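Polyketide synthase/nonribosomal peptide synthetase hybrid RzxB (Pseudomonas fluorescens, PDB 5IL6) contributes to rhizoxin synthesis through a dehydratase domain that probably removes water from beta-hydroxyacyl intermediates to leave a double bond. Local coordinates at residues L27-R32 against L99-S104; L142-L147 against G182-A187; L247-R252 against F263-F268. All coordinates share one frame; numbering follows the deposited sequence.

Interaction 1 of 3, residues L27-R32 against L99-S104; sequences LRYLSR and LFLELS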
loop_
_atom_site.group_PDB
_atom_site.type_symbol
_atom_site.label_atom_id
_atom_site.label_comp_id
_atom_site.label_asym_id
_atom_site.label_seq_id
_atom_site.Cartn_x
_atom_site.Cartn_y
_atom_site.Cartn_z
ATOM N N LEU A 27 -3.067 4.980 22.863
ATOM C CA LEU A 27 -2.777 5.851 21.732
ATOM C C LEU A 27 -3.765 5.593 20.603
ATOM O O LEU A 27 -4.100 4.445 20.294
ATOM C CB LEU A 27 -1.346 5.629 21.247
ATOM C CG LEU A 27 -0.254 5.984 22.259
ATOM C CD1 LEU A 27 1.118 5.687 21.683
ATOM C CD2 LEU A 27 -0.348 7.442 22.706
ATOM N N ARG A 28 -4.252 6.674 19.998
ATOM C CA ARG A 28 -5.281 6.567 18.977
ATOM C C ARG A 28 -5.237 7.801 18.092
ATOM O O ARG A 28 -4.920 8.902 18.552
ATOM C CB ARG A 28 -6.661 6.406 19.615
ATOM C CG ARG A 28 -7.788 6.123 18.641
ATOM C CD ARG A 28 -9.059 5.783 19.394
ATOM N NE ARG A 28 -9.299 6.757 20.459
ATOM C CZ ARG A 28 -10.349 7.568 20.549
ATOM N NH1 ARG A 28 -11.322 7.541 19.645
ATOM N NH2 ARG A 28 -10.432 8.410 21.568
ATOM N N TYR A 29 -5.590 7.607 16.823
ATOM C CA TYR A 29 -5.515 8.656 15.818
ATOM C C TYR A 29 -6.779 8.628 14.972
ATOM O O TYR A 29 -7.448 7.598 14.859
ATOM C CB TYR A 29 -4.268 8.484 14.938
ATOM C CG TYR A 29 -3.005 8.296 15.744
ATOM C CD1 TYR A 29 -2.632 7.039 16.201
ATOM C CD2 TYR A 29 -2.198 9.376 16.066
ATOM C CE1 TYR A 29 -1.486 6.861 16.949
ATOM C CE2 TYR A 29 -1.047 9.209 16.815
ATOM C CZ TYR A 29 -0.698 7.947 17.254
ATOM O OH TYR A 29 0.445 7.767 17.999
ATOM N N LEU A 30 -7.104 9.778 14.388
ATOM C CA LEU A 30 -8.344 9.939 13.644
ATOM C C LEU A 30 -8.082 10.763 12.394
ATOM O O LEU A 30 -7.472 11.834 12.470
ATOM C CB LEU A 30 -9.416 10.610 14.512
ATOM C CG LEU A 30 -10.680 11.131 13.822
ATOM C CD1 LEU A 30 -11.359 10.040 13.005
ATOM C CD2 LEU A 30 -11.638 11.694 14.862
ATOM N N SER A 31 -8.523 10.248 11.250
ATOM C CA SER A 31 -8.567 11.001 10.006
ATOM C C SER A 31 -9.999 11.011 9.490
ATOM O O SER A 31 -10.693 9.990 9.536
ATOM C CB SER A 31 -7.632 10.400 8.953
ATOM O OG SER A 31 -6.334 10.202 9.483
ATOM N N ARG A 32 -10.445 12.172 9.017
ATOM C CA ARG A 32 -11.775 12.323 8.439
ATOM C C ARG A 32 -11.620 12.687 6.972
ATOM O O ARG A 32 -11.029 13.722 6.644
ATOM C CB ARG A 32 -12.590 13.388 9.175
ATOM C CG ARG A 32 -14.023 13.502 8.662
ATOM C CD ARG A 32 -14.889 14.405 9.529
ATOM N NE ARG A 32 -14.897 13.985 10.931
ATOM C CZ ARG A 32 -14.149 14.522 11.893
ATOM N NH1 ARG A 32 -13.314 15.518 11.629
ATOM N NH2 ARG A 32 -14.239 14.059 13.133
ATOM N N LEU A 99 -11.982 7.545 10.050
ATOM C CA LEU A 99 -11.217 6.308 10.127
ATOM C C LEU A 99 -10.259 6.410 11.306
ATOM O O LEU A 99 -9.418 7.314 11.349
ATOM C CB LEU A 99 -10.455 6.060 8.822
ATOM C CG LEU A 99 -9.908 4.656 8.552
ATOM C CD1 LEU A 99 -11.004 3.609 8.604
ATOM C CD2 LEU A 99 -9.240 4.631 7.195
ATOM N N PHE A 100 -10.384 5.485 12.250
ATOM C CA PHE A 100 -9.587 5.479 13.467
ATOM C C PHE A 100 -8.436 4.488 13.353
ATOM O O PHE A 100 -8.553 3.451 12.701
ATOM C CB PHE A 100 -10.453 5.113 14.671
ATOM C CG PHE A 100 -11.540 6.105 14.957
ATOM C CD1 PHE A 100 -12.753 6.032 14.293
ATOM C CD2 PHE A 100 -11.354 7.106 15.892
ATOM C CE1 PHE A 100 -13.758 6.942 14.552
ATOM C CE2 PHE A 100 -12.356 8.018 16.158
ATOM C CZ PHE A 100 -13.559 7.936 15.486
ATOM N N LEU A 101 -7.320 4.819 14.000
ATOM C CA LEU A 101 -6.176 3.919 14.111
ATOM C C LEU A 101 -5.792 3.813 15.578
ATOM O O LEU A 101 -5.490 4.827 16.216
ATOM C CB LEU A 101 -4.985 4.411 13.283
ATOM C CG LEU A 101 -3.764 3.480 13.216
ATOM C CD1 LEU A 101 -3.009 3.706 11.916
ATOM C CD2 LEU A 101 -2.816 3.668 14.399
ATOM N N GLU A 102 -5.809 2.593 16.109
ATOM C CA GLU A 102 -5.421 2.329 17.489
ATOM C C GLU A 102 -4.042 1.688 17.517
ATOM O O GLU A 102 -3.774 0.750 16.761
ATOM C CB GLU A 102 -6.435 1.421 18.184
ATOM C CG GLU A 102 -7.613 2.164 18.785
ATOM C CD GLU A 102 -8.645 1.229 19.396
ATOM O OE1 GLU A 102 -8.330 0.040 19.605
ATOM O OE2 GLU A 102 -9.773 1.688 19.669
ATOM N N LEU A 103 -3.177 2.198 18.391
ATOM C CA LEU A 103 -1.799 1.737 18.508
ATOM C C LEU A 103 -1.536 1.346 19.954
ATOM O O LEU A 103 -1.715 2.163 20.862
ATOM C CB LEU A 103 -0.825 2.829 18.059
ATOM C CG LEU A 103 0.592 2.421 17.647
ATOM C CD1 LEU A 103 1.280 3.615 17.008
ATOM C CD2 LEU A 103 1.410 1.908 18.822
ATOM N N SER A 104 -1.101 0.107 20.163
ATOM C CA SER A 104 -0.757 -0.385 21.488
ATOM C C SER A 104 0.611 -1.048 21.434
ATOM O O SER A 104 1.151 -1.332 20.361
ATOM C CB SER A 104 -1.810 -1.370 22.013
ATOM O OG SER A 104 -1.934 -2.491 21.155
HETATM O O HOH W 1 -1.459 2.711 23.418
#

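Interaction 2 of 3, residues L142-L147 against G182-A187; sequences LDFSSL and GDQALA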
loop_
_atom_site.group_PDB
_atom_site.type_symbol
_atom_site.label_atom_id
_atom_site.label_comp_id
_atom_site.label_asym_id
_atom_site.label_seq_id
_atom_site.Cartn_x
_atom_site.Cartn_y
_atom_site.Cartn_z
ATOM N N LEU A 142 18.642 -4.831 -6.659
ATOM C CA LEU A 142 17.997 -4.838 -7.956
ATOM C C LEU A 142 18.692 -5.931 -8.753
ATOM O O LEU A 142 19.873 -5.810 -9.094
ATOM C CB LEU A 142 18.100 -3.458 -8.603
ATOM C CG LEU A 142 17.350 -3.187 -9.906
ATOM C CD1 LEU A 142 15.903 -3.647 -9.798
ATOM C CD2 LEU A 142 17.393 -1.695 -10.211
ATOM N N ASP A 143 17.948 -6.983 -9.080
ATOM C CA ASP A 143 18.493 -8.203 -9.661
ATOM C C ASP A 143 18.033 -8.415 -11.089
ATOM O O ASP A 143 18.270 -9.492 -11.649
ATOM C CB ASP A 143 18.042 -9.420 -8.848
ATOM C CG ASP A 143 19.059 -9.874 -7.825
ATOM O OD1 ASP A 143 19.708 -9.014 -7.194
ATOM O OD2 ASP A 143 19.194 -11.106 -7.644
ATOM N N PHE A 144 17.443 -7.404 -11.718
ATOM C CA PHE A 144 16.674 -7.638 -12.930
ATOM C C PHE A 144 17.563 -7.484 -14.163
ATOM O O PHE A 144 18.217 -6.452 -14.355
ATOM C CB PHE A 144 15.490 -6.679 -12.981
ATOM C CG PHE A 144 14.480 -7.059 -14.010
ATOM C CD1 PHE A 144 13.608 -8.093 -13.750
ATOM C CD2 PHE A 144 14.426 -6.429 -15.231
ATOM C CE1 PHE A 144 12.680 -8.476 -14.681
ATOM C CE2 PHE A 144 13.500 -6.803 -16.175
ATOM C CZ PHE A 144 12.622 -7.832 -15.902
ATOM N N SER A 145 17.691 -8.554 -14.924
ATOM C CA SER A 145 18.346 -8.531 -16.217
ATOM C C SER A 145 17.235 -8.547 -17.259
ATOM O O SER A 145 16.385 -9.444 -17.243
ATOM C CB SER A 145 19.281 -9.736 -16.400
ATOM O OG SER A 145 20.039 -9.585 -17.586
ATOM N N SER A 146 17.273 -7.587 -18.185
ATOM C CA SER A 146 16.239 -7.439 -19.211
ATOM C C SER A 146 16.532 -8.227 -20.490
ATOM O O SER A 146 15.748 -8.157 -21.436
ATOM C CB SER A 146 16.050 -5.963 -19.575
ATOM O OG SER A 146 15.553 -5.222 -18.487
ATOM N N LEU A 147 17.638 -8.967 -20.550
ATOM C CA LEU A 147 17.975 -9.738 -21.745
ATOM C C LEU A 147 16.848 -10.702 -22.085
ATOM O O LEU A 147 16.506 -11.574 -21.281
ATOM C CB LEU A 147 19.261 -10.529 -21.503
ATOM C CG LEU A 147 19.659 -11.511 -22.613
ATOM C CD1 LEU A 147 19.849 -10.788 -23.944
ATOM C CD2 LEU A 147 20.876 -12.333 -22.224
ATOM N N GLY A 182 10.265 -13.920 -17.336
ATOM C CA GLY A 182 9.808 -15.102 -16.622
ATOM C C GLY A 182 8.796 -14.724 -15.557
ATOM O O GLY A 182 7.797 -14.047 -15.828
ATOM N N ASP A 183 9.049 -15.166 -14.325
ATOM C CA ASP A 183 8.178 -14.863 -13.198
ATOM C C ASP A 183 8.576 -13.581 -12.474
ATOM O O ASP A 183 8.164 -13.375 -11.326
ATOM C CB ASP A 183 8.160 -16.038 -12.216
ATOM C CG ASP A 183 9.547 -16.421 -11.735
ATOM O OD1 ASP A 183 10.500 -15.654 -11.989
ATOM O OD2 ASP A 183 9.685 -17.486 -11.098
ATOM N N GLN A 184 9.362 -12.719 -13.115
ATOM C CA GLN A 184 9.769 -11.443 -12.546
ATOM C C GLN A 184 9.371 -10.311 -13.482
ATOM O O GLN A 184 9.265 -10.496 -14.698
ATOM C CB GLN A 184 11.283 -11.380 -12.305
ATOM C CG GLN A 184 11.782 -12.281 -11.200
ATOM C CD GLN A 184 13.194 -11.943 -10.765
ATOM O OE1 GLN A 184 13.617 -10.789 -10.831
ATOM N NE2 GLN A 184 13.934 -12.951 -10.313
ATOM N N ALA A 185 9.155 -9.133 -12.903
ATOM C CA ALA A 185 8.826 -7.948 -13.676
ATOM C C ALA A 185 9.508 -6.742 -13.052
ATOM O O ALA A 185 9.785 -6.718 -11.849
ATOM C CB ALA A 185 7.311 -7.718 -13.749
ATOM N N LEU A 186 9.774 -5.740 -13.884
ATOM C CA LEU A 186 10.380 -4.494 -13.440
ATOM C C LEU A 186 9.517 -3.342 -13.928
ATOM O O LEU A 186 9.250 -3.227 -15.128
ATOM C CB LEU A 186 11.810 -4.349 -13.969
ATOM C CG LEU A 186 12.588 -3.134 -13.455
ATOM C CD1 LEU A 186 12.870 -3.274 -11.963
ATOM C CD2 LEU A 186 13.879 -2.939 -14.237
ATOM N N ALA A 187 9.082 -2.495 -13.000
ATOM C CA ALA A 187 8.181 -1.399 -13.310
ATOM C C ALA A 187 8.835 -0.069 -12.968
ATOM O O ALA A 187 9.621 0.032 -12.021
ATOM C CB ALA A 187 6.863 -1.536 -12.540
#

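Interaction 3 of 3, residues L247-R252 against F263-F268; sequences LQVQIR and FDLALF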
loop_
_atom_site.group_PDB
_atom_site.type_symbol
_atom_site.label_atom_id
_atom_site.label_comp_id
_atom_site.label_asym_id
_atom_site.label_seq_id
_atom_site.Cartn_x
_atom_site.Cartn_y
_atom_site.Cartn_z
ATOM N N LEU A 247 10.307 5.876 -8.995
ATOM C CA LEU A 247 10.763 4.628 -8.401
ATOM C C LEU A 247 10.845 3.527 -9.446
ATOM O O LEU A 247 10.131 3.542 -10.453
ATOM C CB LEU A 247 9.822 4.172 -7.278
ATOM C CG LEU A 247 9.754 5.060 -6.038
ATOM C CD1 LEU A 247 8.608 4.628 -5.142
ATOM C CD2 LEU A 247 11.064 5.019 -5.281
ATOM N N GLN A 248 11.726 2.566 -9.180
ATOM C CA GLN A 248 11.743 1.279 -9.858
ATOM C C GLN A 248 11.194 0.228 -8.905
ATOM O O GLN A 248 11.480 0.263 -7.704
ATOM C CB GLN A 248 13.158 0.877 -10.285
ATOM C CG GLN A 248 13.804 1.766 -11.320
ATOM C CD GLN A 248 15.197 1.291 -11.674
ATOM O OE1 GLN A 248 15.382 0.541 -12.632
ATOM N NE2 GLN A 248 16.186 1.714 -10.894
ATOM N N VAL A 249 10.412 -0.706 -9.438
ATOM C CA VAL A 249 9.790 -1.748 -8.631
ATOM C C VAL A 249 10.117 -3.096 -9.256
ATOM O O VAL A 249 9.708 -3.374 -10.389
ATOM C CB VAL A 249 8.268 -1.562 -8.518
ATOM C CG1 VAL A 249 7.673 -2.621 -7.606
ATOM C CG2 VAL A 249 7.940 -0.165 -8.004
ATOM N N GLN A 250 10.846 -3.928 -8.518
ATOM C CA GLN A 250 11.100 -5.303 -8.921
ATOM C C GLN A 250 10.053 -6.202 -8.280
ATOM O O GLN A 250 9.841 -6.144 -7.063
ATOM C CB GLN A 250 12.501 -5.750 -8.507
ATOM C CG GLN A 250 12.883 -7.103 -9.081
ATOM C CD GLN A 250 14.249 -7.572 -8.637
ATOM O OE1 GLN A 250 14.970 -6.862 -7.937
ATOM N NE2 GLN A 250 14.609 -8.785 -9.038
ATOM N N ILE A 251 9.411 -7.035 -9.094
ATOM C CA ILE A 251 8.292 -7.863 -8.658
ATOM C C ILE A 251 8.621 -9.312 -8.983
ATOM O O ILE A 251 9.065 -9.617 -10.096
ATOM C CB ILE A 251 6.977 -7.437 -9.334
ATOM C CG1 ILE A 251 6.683 -5.960 -9.049
ATOM C CG2 ILE A 251 5.822 -8.314 -8.852
ATOM C CD1 ILE A 251 5.535 -5.393 -9.853
ATOM N N ARG A 252 8.403 -10.200 -8.012
ATOM C CA ARG A 252 8.635 -11.629 -8.186
ATOM C C ARG A 252 7.397 -12.388 -7.737
ATOM O O ARG A 252 6.944 -12.222 -6.601
ATOM C CB ARG A 252 9.861 -12.100 -7.398
ATOM C CG ARG A 252 10.012 -13.619 -7.324
ATOM C CD ARG A 252 10.001 -14.252 -8.709
ATOM N NE ARG A 252 10.361 -15.667 -8.686
ATOM C CZ ARG A 252 11.605 -16.116 -8.549
ATOM N NH1 ARG A 252 12.614 -15.265 -8.406
ATOM N NH2 ARG A 252 11.842 -17.420 -8.550
ATOM N N PHE A 263 3.094 -12.311 -4.134
ATOM C CA PHE A 263 4.231 -11.656 -4.766
ATOM C C PHE A 263 5.148 -11.070 -3.703
ATOM O O PHE A 263 4.712 -10.737 -2.598
ATOM C CB PHE A 263 3.790 -10.527 -5.709
ATOM C CG PHE A 263 2.799 -10.955 -6.753
ATOM C CD1 PHE A 263 1.442 -10.937 -6.485
ATOM C CD2 PHE A 263 3.226 -11.365 -8.005
ATOM C CE1 PHE A 263 0.529 -11.329 -7.442
ATOM C CE2 PHE A 263 2.315 -11.756 -8.966
ATOM C CZ PHE A 263 0.965 -11.738 -8.684
ATOM N N ASP A 264 6.425 -10.940 -4.053
ATOM C CA ASP A 264 7.364 -10.110 -3.314
ATOM C C ASP A 264 7.743 -8.914 -4.177
ATOM O O ASP A 264 7.939 -9.047 -5.391
ATOM C CB ASP A 264 8.622 -10.888 -2.917
ATOM C CG ASP A 264 8.310 -12.155 -2.144
ATOM O OD1 ASP A 264 7.625 -12.066 -1.104
ATOM O OD2 ASP A 264 8.762 -13.240 -2.570
ATOM N N LEU A 265 7.843 -7.743 -3.550
ATOM C CA LEU A 265 8.165 -6.513 -4.256
ATOM C C LEU A 265 9.285 -5.787 -3.529
ATOM O O LEU A 265 9.428 -5.892 -2.307
ATOM C CB LEU A 265 6.947 -5.574 -4.374
ATOM C CG LEU A 265 5.732 -6.065 -5.165
ATOM C CD1 LEU A 265 4.871 -7.014 -4.340
ATOM C CD2 LEU A 265 4.906 -4.883 -5.656
ATOM N N ALA A 266 10.078 -5.048 -4.296
ATOM C CA ALA A 266 11.112 -4.188 -3.740
ATOM C C ALA A 266 11.108 -2.884 -4.519
ATOM O O ALA A 266 11.078 -2.896 -5.753
ATOM C CB ALA A 266 12.493 -4.851 -3.804
ATOM N N LEU A 267 11.135 -1.769 -3.797
ATOM C CA LEU A 267 11.076 -0.443 -4.393
ATOM C C LEU A 267 12.458 0.184 -4.333
ATOM O O LEU A 267 13.087 0.210 -3.268
ATOM C CB LEU A 267 10.055 0.436 -3.667
ATOM C CG LEU A 267 8.578 0.092 -3.895
ATOM C CD1 LEU A 267 8.208 -1.267 -3.310
ATOM C CD2 LEU A 267 7.679 1.174 -3.321
ATOM N N PHE A 268 12.926 0.687 -5.472
ATOM C CA PHE A 268 14.249 1.275 -5.578
ATOM C C PHE A 268 14.139 2.666 -6.179
ATOM O O PHE A 268 13.236 2.947 -6.972
ATOM C CB PHE A 268 15.186 0.422 -6.455
ATOM C CG PHE A 268 15.259 -1.023 -6.048
ATOM C CD1 PHE A 268 14.313 -1.930 -6.497
ATOM C CD2 PHE A 268 16.280 -1.477 -5.229
ATOM C CE1 PHE A 268 14.378 -3.261 -6.131
ATOM C CE2 PHE A 268 16.350 -2.808 -4.859
ATOM C CZ PHE A 268 15.399 -3.699 -5.312
#

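Interaction 1 of 3, residues L27-R32 against L99-S104
Tyr29 and Leu101 meet on the buried face of two antiparallel strands, 27-32 and 98-105. Their side chains lie side by side and point the same way, with Tyr29 CD1 3.8 Å from Leu101 CD2. With CG anti to the carbonyl carbon (chi1 -50°), the Tyr29 ring meets the partner strand at its edge. Leu101 O and Leu103 CB both lie near the ring plane, and Leu103 CB is 4.2 Å from Tyr29 CE1. The backbones of Tyr29 and Leu101 are hydrogen-bonded to each other. Tyr29 N gives a bond of 2.8 Å to Leu101 O, and Leu101 N returns one of 2.9 Å to Tyr29 O. Ser31 and Leu99 form the next hydrogen-bonded pair. The buried Ser31 OG is satisfied by the backbone of Leu16 and His18.

Helix 53-67 packs against this face. Its Met59 and Ala63 touch Leu101, and its Asp66 touches Tyr29. Strands wrapped round a long helix are the hallmark of the hot-dog fold, to which this dehydratase family belongs.

The other face carries Arg28, Leu30, Phe100 and Glu102 and is more open to solvent. Leu30 CD1 sits over one face of the Phe100 ring, offset toward the rim, in a CH-pi contact 3.9 Å from the centroid. The Arg28 guanidinium is turned only 14° from the plane of that ring. Its NH1 approaches Phe100 CE2 obliquely at 3.7 Å, while NH2 forms a salt bridge with Asp23. Glu102 runs alongside Arg28. They meet through their aliphatic parts, Arg28 CD 3.9 Å from Glu102 CG, and their charged atoms are not in contact. The Glu102 carboxylate makes a weak hydrogen bond with Tyr116 OH. At the exposed Leu27 end, one water bridges Leu27 N and Leu103 O.

Interaction 2 of 3, residues L142-L147 against G182-A187
The irregular loop 142-147 lies against one face of the sheet in the second hot-dog half, and Phe144 lies on Leu186 of strand 184-190. Leu186 CB sits over one face of the Phe144 ring, offset toward the rim. It makes a CH-pi contact 3.7 Å from the ring centroid, 16° off the normal. The CB of Phe144 points toward strand 184-190, and CG, anti to the backbone N (chi1 -166°), carries the ring onto Leu186. Leu186 CD2 adds to the contact, 3.7 Å from Phe144 CD2. The other methyl, Leu186 CD1, meets Leu142 CD1 at 3.7 Å, where the two leucine side chains cross at about a right angle. Leu186 thus touches both Leu142 and Phe144.

Gln184 meets the edge of the same ring. Its OE1 lies in the ring plane, 4.0 Å from Phe144 CD1, and the two side chains slide past each other in opposite directions. No hydrogen bond joins the two segments, so the contact is one of apolar packing. Gln184 OE1 instead accepts a hydrogen bond from Gln250 NE2.

Val179 and Gln181 of strand 175-181 also touch Phe144, and Gln248 and Gln250 of strand 246-254 touch Leu142. The loop therefore rests across three neighbouring strands.

Interaction 3 of 3, residues L247-R252 against F263-F268
Phe268 O accepts the N-H of Gln248 at 2.7 Å, and Leu247 crowds the same oxygen. Leu247 CA makes a CA-H...O contact with Phe268 O at 3.3 Å, and Leu247 CD2 lies 3.4 Å from it. Phe268 N returns a bond of 2.7 Å to Gln248 O. The Gln250-Ala266 and Arg252-Asp264 pairs repeat this two-way bonding.

The strands form an antiparallel beta hairpin, 246-254 with 261-268, in the second hot-dog half of the domain. Its two faces differ. On one face, Val249, Ile251, Leu265 and Leu267 pack as buried aliphatic groups. Ile251 and Leu265 lie side by side, with Ile251 CG1 4.0 Å from Leu265 CD2. Leu265 CD2 also reaches Val249 CG1, at 4.1 Å.

The opposite face carries Gln248, Gln250, Arg252 and Asp264 together with Ala266 and Phe268. With CG anti to the carbonyl carbon (chi1 -53°), the Phe268 ring presents its edge to Gln250 CB, 3.9 Å from CE1. Gln250 OE1 accepts a hydrogen bond from Asp143 N, and Gln250 NE2 gives one to Gln184 OE1. At the far end, the charged tips of Arg252 and Asp264 do not meet. Poorly ordered Arg252 forms a salt bridge with Asp183, while Asp264 OD1 accepts a hydrogen bond from Gln280 N.

In the fold
Interactions 2 and 3 touch, their centres about 9 Å apart. Strand 184-190 runs beside strand 246-254, and Ala185 O and Ile251 N, 2.8 Å apart, probably form a hydrogen bond. Ala187 O and Val249 N repeat this at 2.8 Å. Leu186 CD1 also packs 3.5 Å from Val249 O. Strand 184-190 thus continues the sheet beyond the hairpin, and the loop lies over it. Interaction 1 lies on the opposite side of the chain's centre. Its centre is about 29 Å from that of interaction 3 and about 38 Å from that of interaction 2, and it touches neither. The arrangement is consistent with the double hot-dog fold of polyketide synthase dehydratases, with interaction 1 in the first half.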